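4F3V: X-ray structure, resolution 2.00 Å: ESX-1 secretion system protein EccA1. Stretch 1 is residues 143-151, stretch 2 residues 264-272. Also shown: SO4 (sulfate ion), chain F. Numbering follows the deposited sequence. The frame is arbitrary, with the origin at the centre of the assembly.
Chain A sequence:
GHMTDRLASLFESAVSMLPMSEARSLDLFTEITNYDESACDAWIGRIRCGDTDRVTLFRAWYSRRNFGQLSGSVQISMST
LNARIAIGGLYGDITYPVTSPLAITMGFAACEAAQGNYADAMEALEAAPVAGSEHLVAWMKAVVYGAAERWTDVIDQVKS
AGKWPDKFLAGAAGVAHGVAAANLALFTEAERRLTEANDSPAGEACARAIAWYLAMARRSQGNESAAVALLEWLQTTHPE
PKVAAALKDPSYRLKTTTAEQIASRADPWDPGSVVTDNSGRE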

ATOM      1  N   VAL A 143      -3.770  -1.020   6.136  1.00 14.76           N
ATOM      2  CA  VAL A 143      -3.763  -0.068   5.032  1.00 14.32           C
ATOM      3  C   VAL A 143      -5.178   0.442   4.703  1.00 14.08           C
ATOM      4  O   VAL A 143      -5.394   1.639   4.578  1.00 13.99           O
ATOM      5  CB  VAL A 143      -3.097  -0.649   3.746  1.00 13.92           C
ATOM      6  CG1 VAL A 143      -3.412   0.220   2.549  1.00 13.55           C
ATOM      7  CG2 VAL A 143      -1.578  -0.820   3.921  1.00 14.01           C
ATOM      8  N   VAL A 144      -6.137  -0.476   4.570  1.00 13.90           N
ATOM      9  CA  VAL A 144      -7.501  -0.128   4.225  1.00 13.95           C
ATOM     10  C   VAL A 144      -8.169   0.697   5.335  1.00 14.44           C
ATOM     11  O   VAL A 144      -8.768   1.773   5.074  1.00 14.16           O
ATOM     12  CB  VAL A 144      -8.338  -1.385   3.902  1.00 14.28           C
ATOM     13  CG1 VAL A 144      -9.817  -1.039   3.606  1.00 13.94           C
ATOM     14  CG2 VAL A 144      -7.702  -2.151   2.754  1.00 13.62           C
ATOM     15  N   TYR A 145      -8.062   0.208   6.570  1.00 14.58           N
ATOM     16  CA  TYR A 145      -8.643   0.902   7.717  1.00 14.95           C
ATOM     17  C   TYR A 145      -7.973   2.287   7.897  1.00 14.92           C
ATOM     18  O   TYR A 145      -8.649   3.273   8.208  1.00 15.19           O
ATOM     19  CB  TYR A 145      -8.502   0.055   9.008  1.00 15.09           C
ATOM     20  CG  TYR A 145      -9.463  -1.128   9.120  1.00 15.74           C
ATOM     21  CD1 TYR A 145     -10.834  -0.994   8.846  1.00 16.07           C
ATOM     22  CD2 TYR A 145      -9.016  -2.358   9.573  1.00 16.58           C
ATOM     23  CE1 TYR A 145     -11.703  -2.069   8.947  1.00 16.80           C
ATOM     24  CE2 TYR A 145      -9.876  -3.430   9.708  1.00 16.77           C
ATOM     25  CZ  TYR A 145     -11.216  -3.281   9.417  1.00 17.14           C
ATOM     26  OH  TYR A 145     -12.010  -4.371   9.550  1.00 17.61           O
ATOM     27  N   GLY A 146      -6.660   2.359   7.698  1.00 14.58           N
ATOM     28  CA  GLY A 146      -5.931   3.636   7.847  1.00 14.96           C
ATOM     29  C   GLY A 146      -6.408   4.652   6.838  1.00 15.47           C
ATOM     30  O   GLY A 146      -6.570   5.842   7.164  1.00 15.44           O
ATOM     31  N   ALA A 147      -6.659   4.181   5.605  1.00 15.56           N
ATOM     32  CA  ALA A 147      -7.149   5.055   4.542  1.00 16.12           C
ATOM     33  C   ALA A 147      -8.474   5.716   4.937  1.00 16.76           C
ATOM     34  O   ALA A 147      -8.702   6.888   4.630  1.00 17.62           O
ATOM     35  CB  ALA A 147      -7.269   4.321   3.207  1.00 15.95           C
ATOM     36  N   ALA A 148      -9.293   4.980   5.678  1.00 16.13           N
ATOM     37  CA  ALA A 148     -10.601   5.458   6.154  1.00 16.37           C
ATOM     38  C   ALA A 148     -10.537   6.098   7.546  1.00 16.50           C
ATOM     39  O   ALA A 148     -11.585   6.364   8.182  1.00 15.98           O
ATOM     40  CB  ALA A 148     -11.601   4.279   6.166  1.00 15.31           C
ATOM     41  N   GLU A 149      -9.322   6.310   8.048  1.00 17.13           N
ATOM     42  CA  GLU A 149      -9.105   6.874   9.405  1.00 17.85           C
ATOM     43  C   GLU A 149      -9.804   6.074  10.515  1.00 17.62           C
ATOM     44  O   GLU A 149     -10.252   6.629  11.544  1.00 17.51           O
ATOM     45  CB  GLU A 149      -9.518   8.349   9.455  1.00 19.01           C
ATOM     46  CG  GLU A 149      -8.753   9.195   8.443  1.00 20.18           C
ATOM     47  CD  GLU A 149      -9.162  10.666   8.405  1.00 21.62           C
ATOM     48  OE1 GLU A 149      -9.628  11.223   9.401  1.00 22.25           O
ATOM     49  OE2 GLU A 149      -8.997  11.285   7.341  1.00 23.30           O
ATOM     50  N   ARG A 150      -9.826   4.757  10.343  1.00 16.80           N
ATOM     51  CA  ARG A 150     -10.386   3.865  11.332  1.00 16.68           C
ATOM     52  C   ARG A 150      -9.273   3.376  12.267  1.00 17.20           C
ATOM     53  O   ARG A 150      -8.829   2.225  12.191  1.00 15.88           O
ATOM     54  CB  ARG A 150     -11.114   2.727  10.627  1.00 16.64           C
ATOM     55  CG  ARG A 150     -12.428   3.207  10.028  1.00 17.39           C
ATOM     56  CD  ARG A 150     -13.138   2.101   9.257  1.00 17.97           C
ATOM     57  NE  ARG A 150     -13.611   1.014  10.116  1.00 18.30           N
ATOM     58  CZ  ARG A 150     -14.561   0.137   9.771  1.00 19.14           C
ATOM     59  NH1 ARG A 150     -15.158   0.197   8.581  1.00 19.10           N
ATOM     60  NH2 ARG A 150     -14.928  -0.796  10.631  1.00 19.34           N
ATOM     61  N   TRP A 151      -8.802   4.291  13.117  1.00 17.08           N
ATOM     62  CA  TRP A 151      -7.561   4.060  13.848  1.00 17.82           C
ATOM     63  C   TRP A 151      -7.634   2.945  14.843  1.00 17.90           C
ATOM     64  O   TRP A 151      -6.663   2.234  15.005  1.00 18.67           O
ATOM     65  CB  TRP A 151      -7.081   5.342  14.515  1.00 17.76           C
ATOM     66  CG  TRP A 151      -6.955   6.453  13.501  1.00 17.95           C
ATOM     67  CD1 TRP A 151      -7.686   7.622  13.437  1.00 18.34           C
ATOM     68  CD2 TRP A 151      -6.076   6.486  12.322  1.00 18.11           C
ATOM     69  NE1 TRP A 151      -7.309   8.376  12.345  1.00 18.71           N
ATOM     70  CE2 TRP A 151      -6.345   7.751  11.641  1.00 18.65           C
ATOM     71  CE3 TRP A 151      -5.090   5.655  11.825  1.00 17.94           C
ATOM     72  CZ2 TRP A 151      -5.670   8.124  10.481  1.00 18.83           C
ATOM     73  CZ3 TRP A 151      -4.433   6.024  10.656  1.00 18.29           C
ATOM     74  CH2 TRP A 151      -4.700   7.251  10.006  1.00 18.52           C
TER
HETATM   75  S   SO4 F1004     -17.488  -2.408   8.881  1.00 63.44           S
HETATM   76  O1  SO4 F1004     -17.938  -2.234  10.287  1.00 64.43           O
HETATM   77  O2  SO4 F1004     -17.584  -1.103   8.196  1.00 51.80           O
HETATM   78  O3  SO4 F1004     -16.100  -2.970   8.876  1.00 62.04           O
HETATM   79  O4  SO4 F1004     -18.380  -3.350   8.174  1.00 66.57           O
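Stretch 2 264-272: SRADPWDPG

How does stretch 2 lie on stretch 1? It has no regular helix or strand; a type I beta turn from Asp-267 to Asp-270, closed by the backbone hydrogen bond from Asp-270 N to Asp-267 O (2.8 Å), sets its course past the point where the helix of stretch 1 ends. The backbones come nearest where Ala-148 CA and Trp-269 CA are 5.3 Å apart, and farther along Glu-149 CA faces Pro-271 CA at 6.5 Å.

What does Trp-269, which has the most surface covered, rest against? Its CA-to-CB bond points away from stretch 1, yet the indole reaches back along the helix end. Ala-148 CB meets the ring edge at Trp-269 CE3 (3.4 Å), Val-144 CG1 lies 4.1 Å from CZ3 of Trp-269, and Tyr-145 CE1 is 3.7 Å from Trp-269 CH2. The Tyr-145 and Trp-269 rings meet rim to rim, their planes 14° apart, so neither covers the other's face.

What lies over one face of the indole? Arg-150 does, in a cation-pi contact: its CZ stands 4.2 Å from the centroid of the six-membered ring of Trp-269, almost on the ring normal. Pro-268 CB packs over a face of the guanidinium, 3.7 Å from Arg-150 NH1. Arg-150 NH1 also donates a hydrogen bond to O2 of the sulfate (2.8 Å), so the ion joins the charged group at its edge.

How is the backbone after the helix held? Arg-265 extends toward it and uses both terminal nitrogens: NH1 donates to Ala-148 O (2.9 Å) and NH2 to Glu-149 O (2.8 Å). Arg-265 NH1 also donates to Pro-268 O (2.9 Å), so one side chain ties the turn of stretch 2 to two successive carbonyls of stretch 1.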

ATOM      1  N   SER A 264     -19.198   6.612  16.678  1.00 26.15           N
ATOM      2  CA  SER A 264     -20.407   7.415  16.407  1.00 27.69           C
ATOM      3  C   SER A 264     -20.562   7.793  14.923  1.00 25.90           C
ATOM      4  O   SER A 264     -21.515   8.451  14.552  1.00 26.31           O
ATOM      5  CB  SER A 264     -20.410   8.702  17.248  1.00 29.66           C
ATOM      6  OG  SER A 264     -19.503   9.648  16.681  1.00 30.04           O
ATOM      7  N   ARG A 265     -19.638   7.389  14.062  1.00 24.05           N
ATOM      8  CA  ARG A 265     -19.793   7.710  12.643  1.00 22.97           C
ATOM      9  C   ARG A 265     -21.083   7.092  12.102  1.00 22.76           C
ATOM     10  O   ARG A 265     -21.347   5.911  12.328  1.00 23.43           O
ATOM     11  CB  ARG A 265     -18.597   7.191  11.841  1.00 21.49           C
ATOM     12  CG  ARG A 265     -17.305   7.959  12.044  1.00 21.01           C
ATOM     13  CD  ARG A 265     -16.137   7.256  11.348  1.00 19.71           C
ATOM     14  NE  ARG A 265     -14.856   7.902  11.651  1.00 19.42           N
ATOM     15  CZ  ARG A 265     -13.689   7.542  11.104  1.00 18.60           C
ATOM     16  NH1 ARG A 265     -13.628   6.533  10.225  1.00 18.20           N
ATOM     17  NH2 ARG A 265     -12.586   8.193  11.429  1.00 17.95           N
ATOM     18  N   ALA A 266     -21.872   7.877  11.376  1.00 22.27           N
ATOM     19  CA  ALA A 266     -23.052   7.345  10.683  1.00 23.07           C
ATOM     20  C   ALA A 266     -22.614   6.302   9.635  1.00 22.23           C
ATOM     21  O   ALA A 266     -23.329   5.329   9.370  1.00 21.90           O
ATOM     22  CB  ALA A 266     -23.858   8.470  10.034  1.00 23.08           C
ATOM     23  N   ASP A 267     -21.433   6.519   9.055  1.00 21.64           N
ATOM     24  CA  ASP A 267     -20.817   5.559   8.143  1.00 21.41           C
ATOM     25  C   ASP A 267     -19.367   5.360   8.591  1.00 20.17           C
ATOM     26  O   ASP A 267     -18.571   6.274   8.460  1.00 19.20           O
ATOM     27  CB  ASP A 267     -20.867   6.112   6.732  1.00 22.72           C
ATOM     28  CG  ASP A 267     -20.099   5.255   5.711  1.00 23.87           C
ATOM     29  OD1 ASP A 267     -19.478   4.225   6.050  1.00 23.77           O
ATOM     30  OD2 ASP A 267     -20.138   5.647   4.538  1.00 25.99           O
ATOM     31  N   PRO A 268     -19.036   4.180   9.133  1.00 20.00           N
ATOM     32  CA  PRO A 268     -17.714   3.914   9.691  1.00 19.79           C
ATOM     33  C   PRO A 268     -16.576   4.235   8.709  1.00 18.85           C
ATOM     34  O   PRO A 268     -15.484   4.557   9.141  1.00 18.71           O
ATOM     35  CB  PRO A 268     -17.720   2.400   9.978  1.00 20.93           C
ATOM     36  CG  PRO A 268     -19.078   1.917   9.725  1.00 22.46           C
ATOM     37  CD  PRO A 268     -19.959   3.039   9.278  1.00 21.91           C
ATOM     38  N   TRP A 269     -16.841   4.135   7.404  1.00 18.56           N
ATOM     39  CA  TRP A 269     -15.818   4.430   6.377  1.00 18.96           C
ATOM     40  C   TRP A 269     -15.606   5.899   6.125  1.00 19.62           C
ATOM     41  O   TRP A 269     -14.693   6.272   5.383  1.00 20.37           O
ATOM     42  CB  TRP A 269     -16.197   3.744   5.078  1.00 19.58           C
ATOM     43  CG  TRP A 269     -16.182   2.232   5.150  1.00 19.79           C
ATOM     44  CD1 TRP A 269     -17.265   1.355   4.959  1.00 20.86           C
ATOM     45  CD2 TRP A 269     -15.035   1.363   5.421  1.00 20.02           C
ATOM     46  NE1 TRP A 269     -16.866   0.041   5.075  1.00 21.28           N
ATOM     47  CE2 TRP A 269     -15.537  -0.024   5.360  1.00 21.25           C
ATOM     48  CE3 TRP A 269     -13.692   1.579   5.685  1.00 20.06           C
ATOM     49  CZ2 TRP A 269     -14.708  -1.123   5.564  1.00 21.82           C
ATOM     50  CZ3 TRP A 269     -12.866   0.462   5.889  1.00 20.95           C
ATOM     51  CH2 TRP A 269     -13.369  -0.862   5.824  1.00 21.87           C
ATOM     52  N   ASP A 270     -16.454   6.751   6.702  1.00 20.06           N
ATOM     53  CA  ASP A 270     -16.461   8.186   6.414  1.00 20.89           C
ATOM     54  C   ASP A 270     -16.170   9.021   7.682  1.00 20.75           C
ATOM     55  O   ASP A 270     -17.050   9.234   8.520  1.00 19.09           O
ATOM     56  CB  ASP A 270     -17.808   8.593   5.799  1.00 22.59           C
ATOM     57  CG  ASP A 270     -17.850  10.063   5.365  1.00 24.40           C
ATOM     58  OD1 ASP A 270     -16.842  10.784   5.489  1.00 25.46           O
ATOM     59  OD2 ASP A 270     -18.907  10.516   4.897  1.00 27.39           O
ATOM     60  N   PRO A 271     -14.927   9.510   7.802  1.00 20.52           N
ATOM     61  CA  PRO A 271     -14.549  10.315   8.938  1.00 21.07           C
ATOM     62  C   PRO A 271     -15.363  11.599   9.064  1.00 22.83           C
ATOM     63  O   PRO A 271     -15.470  12.142  10.167  1.00 23.94           O
ATOM     64  CB  PRO A 271     -13.081  10.679   8.659  1.00 21.24           C
ATOM     65  CG  PRO A 271     -12.649   9.814   7.546  1.00 21.16           C
ATOM     66  CD  PRO A 271     -13.860   9.409   6.794  1.00 20.93           C
ATOM     67  N   GLY A 272     -15.944  12.065   7.956  1.00 23.65           N
ATOM     68  CA  GLY A 272     -16.808  13.236   7.969  1.00 25.80           C
ATOM     69  C   GLY A 272     -18.184  13.023   8.582  1.00 26.88           C
ATOM     70  O   GLY A 272     -18.910  13.976   8.767  1.00 28.41           O
TER